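Local coordinates for interferon gamma (Paralichthys olivaceus, PDB 6F1E), which binds interferon gamma receptor 1, and more weakly its receptor 1-like relative, as a homodimeric cytokine that activates macrophages and neutrophils, at residues Y18-N22 and K23-N27; M126-F129 and I130-S133. All blocks are in the same frame, centred on the assembly; numbering follows the deposited sequence.

Contact 1 of 2, residues Y18-N22 and K23-N27; sequences YNISN and KDRFN
Ile-20 lays the end of its side chain over one face of the Arg-25 guanidinium. The two side chains cross at about a right angle. CD1 of Ile-20 stands 3.7 Å above the centre of the guanidinium plane of Arg-25. CG1 of Ile-20 comes closest, 3.3 Å from NH2 of Arg-25. Ile-20 holds CG1 between its backbone N and carbonyl carbon (chi1 55°), beside the guanidinium, and the extended chi2 carries CD1 to CB of Arg-25 at 3.5 Å. The Arg-25 chain runs extended through its first two torsions and bends at chi3 (-60°). This bend turns the guanidinium back under the isoleucine. On the far side of the same arginine chain, the Phe-26 ring has CG of Arg-25 over its centre, 3.5 Å above the plane.

Ser-21 is the N-cap of the short helix 22-25. Its OG accepts a nearly straight bond from N of Asp-24 at 2.9 Å, with an N-H...O angle of 163°. Two backbone bonds complete the turn. N of Arg-25 donates to O of Ser-21 at 3.1 Å, and N of Phe-26 donates to O of Asn-22 at 3.0 Å.

The second subunit covers this region. NH1 of Arg-25 donates to O of its Ser-133. Ile-20 and Asp-24 also pack on Ile-130 of the second subunit.

Ile-20 covers one face of the guanidinium, and a backbone carbonyl of the partner chain takes up an N-H of NH1. The charge is buried at the dimer interface, and the hydrogen bonds of NH1 and NH2 probably help offset the cost of burying it.

Contact 2 of 2, residues M126-F129 and I130-S133; sequences MNNF and IIQS
Asn-128 O accepts from N of Gln-132 and Phe-129 O from N of Ser-133, so loop passes into the first turn of helix 129-137. Asn-128 caps that turn. Its OD1 takes the N-H of Ile-130 at 3.0 Å, with the donor in the carbonyl plane, though bent (130° at the hydrogen). With CG anti to the backbone N (chi1 -170°), the Asn-128 side chain turns forward to the helix start and lies beside that of Ile-130. CB of Asn-128 meets CG1 of Ile-131 at 3.8 Å.

This is an N-cap built on an Asx turn. Gln-132 reaches back to the preceding loop: its extended chain carries NE2 to O of Met-126 at 2.9 Å. The bond is almost straight (177°), and the acceptor lies in the amide plane. NE2 also donates to Gln-65 of the second subunit.

OG of Ser-133 donates to O of Phe-129 at 3.0 Å. The serine hydroxyl and backbone N reach that carbonyl oxygen from opposite faces of its plane. OG also sits 3.9 Å above the Phe-129 ring, offset toward the rim. Phe-129 packs on His-17 of the second subunit, and its ring meets that of Tyr-18 there.

In the fold
Contact 1 comes first along the chain, where the loop after helix 5-17 enters helix 22-25. Contact 2 follows much later, where the loop after helix 109-122 enters helix 129-137. Both lie at the start of a helix. Within one chain their centres are 44 Å apart, and their nearest atoms stay about 30 Å from each other. The homodimer brings the two regions together across subunits: Tyr-18, Ile-20, Asp-24 and Arg-25 of one chain meet Phe-129, Ile-130 and Ser-133 of the other. Contact 2 also meets Gln-61 and Gln-65 of the second subunit. Both contacts therefore lie at the subunit interface of the intertwined dimer known for interferon gamma.

Contact 1 of 2, residues Y18-N22 and K23-N27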
loop_
_atom_site.group_PDB
_atom_site.type_symbol
_atom_site.label_atom_id
_atom_site.label_comp_id
_atom_site.label_asym_id
_atom_site.label_seq_id
_atom_site.Cartn_x
_atom_site.Cartn_y
_atom_site.Cartn_z
ATOM N N TYR A 18 -0.691 18.430 -22.934
ATOM C CA TYR A 18 0.185 18.052 -21.808
ATOM C C TYR A 18 1.577 17.825 -22.364
ATOM O O TYR A 18 2.049 16.690 -22.486
ATOM C CB TYR A 18 -0.370 16.824 -21.093
ATOM C CG TYR A 18 -1.578 17.136 -20.252
ATOM C CD1 TYR A 18 -1.440 17.872 -19.076
ATOM C CD2 TYR A 18 -2.870 16.737 -20.631
ATOM C CE1 TYR A 18 -2.536 18.184 -18.281
ATOM C CE2 TYR A 18 -3.978 17.055 -19.833
ATOM C CZ TYR A 18 -3.796 17.779 -18.655
ATOM O OH TYR A 18 -4.833 18.118 -17.822
ATOM N N ASN A 19 2.205 18.942 -22.717
ATOM C CA ASN A 19 3.370 18.976 -23.594
ATOM C C ASN A 19 4.559 19.272 -22.751
ATOM O O ASN A 19 4.527 20.228 -21.972
ATOM C CB ASN A 19 3.235 20.097 -24.619
ATOM C CG ASN A 19 4.016 19.812 -25.870
ATOM O OD1 ASN A 19 5.233 19.611 -25.827
ATOM N ND2 ASN A 19 3.314 19.759 -26.999
ATOM N N ILE A 20 5.608 18.466 -22.879
ATOM C CA ILE A 20 6.826 18.738 -22.128
ATOM C C ILE A 20 8.032 18.414 -22.962
ATOM O O ILE A 20 7.921 17.732 -23.997
ATOM C CB ILE A 20 6.876 17.977 -20.787
ATOM C CG1 ILE A 20 6.699 16.473 -20.992
ATOM C CG2 ILE A 20 5.816 18.513 -19.821
ATOM C CD1 ILE A 20 7.249 15.676 -19.841
ATOM N N SER A 21 9.176 18.936 -22.518
ATOM C CA SER A 21 10.448 18.727 -23.219
ATOM C C SER A 21 10.769 17.265 -23.101
ATOM O O SER A 21 10.481 16.672 -22.067
ATOM C CB SER A 21 11.579 19.542 -22.586
ATOM O OG SER A 21 11.815 19.144 -21.223
ATOM N N ASN A 22 11.348 16.687 -24.151
ATOM C CA ASN A 22 11.978 15.375 -24.047
ATOM C C ASN A 22 13.046 15.278 -22.909
ATOM O O ASN A 22 13.294 14.204 -22.362
ATOM C CB ASN A 22 12.575 14.987 -25.399
ATOM C CG ASN A 22 11.517 14.708 -26.454
ATOM O OD1 ASN A 22 10.475 14.144 -26.165
ATOM N ND2 ASN A 22 11.797 15.077 -27.688
ATOM N N LYS A 23 13.663 16.390 -22.541
ATOM C CA LYS A 23 14.676 16.374 -21.486
ATOM C C LYS A 23 13.973 16.066 -20.182
ATOM O O LYS A 23 14.322 15.092 -19.523
ATOM C CB LYS A 23 15.449 17.716 -21.430
ATOM C CG LYS A 23 16.218 17.975 -20.142
ATOM C CD LYS A 23 16.862 19.366 -20.110
ATOM C CE LYS A 23 17.077 19.813 -18.667
ATOM N NZ LYS A 23 18.389 20.468 -18.459
ATOM N N ASP A 24 12.969 16.878 -19.830
ATOM C CA ASP A 24 12.211 16.685 -18.579
ATOM C C ASP A 24 11.440 15.331 -18.487
ATOM O O ASP A 24 11.219 14.807 -17.387
ATOM C CB ASP A 24 11.227 17.845 -18.355
ATOM C CG ASP A 24 11.909 19.190 -17.977
ATOM O OD1 ASP A 24 13.045 19.278 -17.426
ATOM O OD2 ASP A 24 11.232 20.203 -18.179
ATOM N N ARG A 25 11.025 14.809 -19.634
ATOM C CA ARG A 25 10.258 13.575 -19.761
ATOM C C ARG A 25 11.187 12.399 -19.504
ATOM O O ARG A 25 10.874 11.542 -18.687
ATOM C CB ARG A 25 9.642 13.472 -21.185
ATOM C CG ARG A 25 9.002 12.128 -21.588
ATOM C CD ARG A 25 8.239 12.139 -22.945
ATOM N NE ARG A 25 7.120 13.087 -22.980
ATOM C CZ ARG A 25 5.997 13.012 -22.227
ATOM N NH1 ARG A 25 5.797 12.045 -21.347
ATOM N NH2 ARG A 25 5.040 13.930 -22.337
ATOM N N PHE A 26 12.321 12.362 -20.198
ATOM C CA PHE A 26 13.290 11.302 -20.034
ATOM C C PHE A 26 14.525 11.770 -19.203
ATOM O O PHE A 26 15.687 11.689 -19.645
ATOM C CB PHE A 26 13.663 10.734 -21.394
ATOM C CG PHE A 26 12.483 10.246 -22.180
ATOM C CD1 PHE A 26 11.786 9.124 -21.772
ATOM C CD2 PHE A 26 12.057 10.908 -23.325
ATOM C CE1 PHE A 26 10.688 8.660 -22.497
ATOM C CE2 PHE A 26 10.954 10.446 -24.062
ATOM C CZ PHE A 26 10.266 9.328 -23.646
ATOM N N ASN A 27 14.240 12.187 -17.963
ATOM C CA ASN A 27 15.258 12.459 -16.932
ATOM C C ASN A 27 15.609 11.253 -16.077
ATOM O O ASN A 27 16.195 11.427 -15.006
ATOM C CB ASN A 27 14.799 13.591 -16.001
ATOM C CG ASN A 27 13.559 13.239 -15.218
ATOM O OD1 ASN A 27 12.887 12.242 -15.491
ATOM N ND2 ASN A 27 13.248 14.047 -14.248
#

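Contact 2 of 2, residues M126-F129 and I130-S133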
loop_
_atom_site.group_PDB
_atom_site.type_symbol
_atom_site.label_atom_id
_atom_site.label_comp_id
_atom_site.label_asym_id
_atom_site.label_seq_id
_atom_site.Cartn_x
_atom_site.Cartn_y
_atom_site.Cartn_z
ATOM N N MET A 126 -0.973 7.192 14.196
ATOM C CA MET A 126 0.017 6.565 15.057
ATOM C C MET A 126 0.519 7.394 16.239
ATOM O O MET A 126 1.026 6.849 17.211
ATOM C CB MET A 126 1.168 6.136 14.210
ATOM C CG MET A 126 0.699 5.113 13.215
ATOM S SD MET A 126 2.118 4.580 12.320
ATOM C CE MET A 126 1.320 3.706 10.974
ATOM N N ASN A 127 0.342 8.695 16.183
ATOM C CA ASN A 127 0.785 9.566 17.250
ATOM C C ASN A 127 -0.335 9.839 18.230
ATOM O O ASN A 127 -0.161 10.658 19.148
ATOM C CB ASN A 127 1.325 10.892 16.662
ATOM C CG ASN A 127 0.245 11.736 15.954
ATOM O OD1 ASN A 127 -0.796 11.212 15.514
ATOM N ND2 ASN A 127 0.503 13.052 15.827
ATOM N N ASN A 128 -1.485 9.178 18.048
ATOM C CA ASN A 128 -2.638 9.358 18.966
ATOM C C ASN A 128 -2.621 8.250 20.011
ATOM O O ASN A 128 -2.373 7.103 19.646
ATOM C CB ASN A 128 -3.954 9.308 18.188
ATOM C CG ASN A 128 -5.131 9.729 19.021
ATOM O OD1 ASN A 128 -5.496 9.039 19.974
ATOM N ND2 ASN A 128 -5.741 10.866 18.665
ATOM N N PHE A 129 -2.909 8.585 21.280
ATOM C CA PHE A 129 -2.774 7.646 22.432
ATOM C C PHE A 129 -3.844 6.544 22.404
ATOM O O PHE A 129 -3.547 5.373 22.693
ATOM C CB PHE A 129 -2.891 8.434 23.742
ATOM C CG PHE A 129 -2.710 7.617 24.999
ATOM C CD1 PHE A 129 -1.431 7.325 25.489
ATOM C CD2 PHE A 129 -3.818 7.167 25.721
ATOM C CE1 PHE A 129 -1.256 6.580 26.660
ATOM C CE2 PHE A 129 -3.654 6.412 26.877
ATOM C CZ PHE A 129 -2.370 6.123 27.352
ATOM N N ILE A 130 -5.081 6.948 22.080
ATOM C CA ILE A 130 -6.211 6.042 21.965
ATOM C C ILE A 130 -5.878 4.990 20.925
ATOM O O ILE A 130 -6.102 3.799 21.144
ATOM C CB ILE A 130 -7.502 6.749 21.473
ATOM C CG1 ILE A 130 -8.000 7.911 22.387
ATOM C CG2 ILE A 130 -8.615 5.735 21.279
ATOM C CD1 ILE A 130 -8.001 7.595 23.850
ATOM N N ILE A 131 -5.370 5.427 19.779
ATOM C CA ILE A 131 -5.031 4.480 18.705
ATOM C C ILE A 131 -3.966 3.496 19.187
ATOM O O ILE A 131 -4.099 2.309 19.008
ATOM C CB ILE A 131 -4.539 5.197 17.431
ATOM C CG1 ILE A 131 -5.613 6.162 16.884
ATOM C CG2 ILE A 131 -4.150 4.207 16.334
ATOM C CD1 ILE A 131 -6.976 5.547 16.621
ATOM N N GLN A 132 -2.952 3.998 19.859
ATOM C CA GLN A 132 -1.887 3.152 20.353
ATOM C C GLN A 132 -2.406 2.050 21.269
ATOM O O GLN A 132 -1.951 0.905 21.156
ATOM C CB GLN A 132 -0.822 3.983 21.074
ATOM C CG GLN A 132 -0.001 4.885 20.148
ATOM C CD GLN A 132 0.521 6.138 20.852
ATOM O OE1 GLN A 132 0.502 6.231 22.075
ATOM N NE2 GLN A 132 0.995 7.099 20.073
ATOM N N SER A 133 -3.365 2.364 22.144
ATOM C CA SER A 133 -3.879 1.353 23.095
ATOM C C SER A 133 -4.730 0.315 22.376
ATOM O O SER A 133 -4.580 -0.876 22.620
ATOM C CB SER A 133 -4.700 1.983 24.216
ATOM O OG SER A 133 -4.084 3.183 24.635
#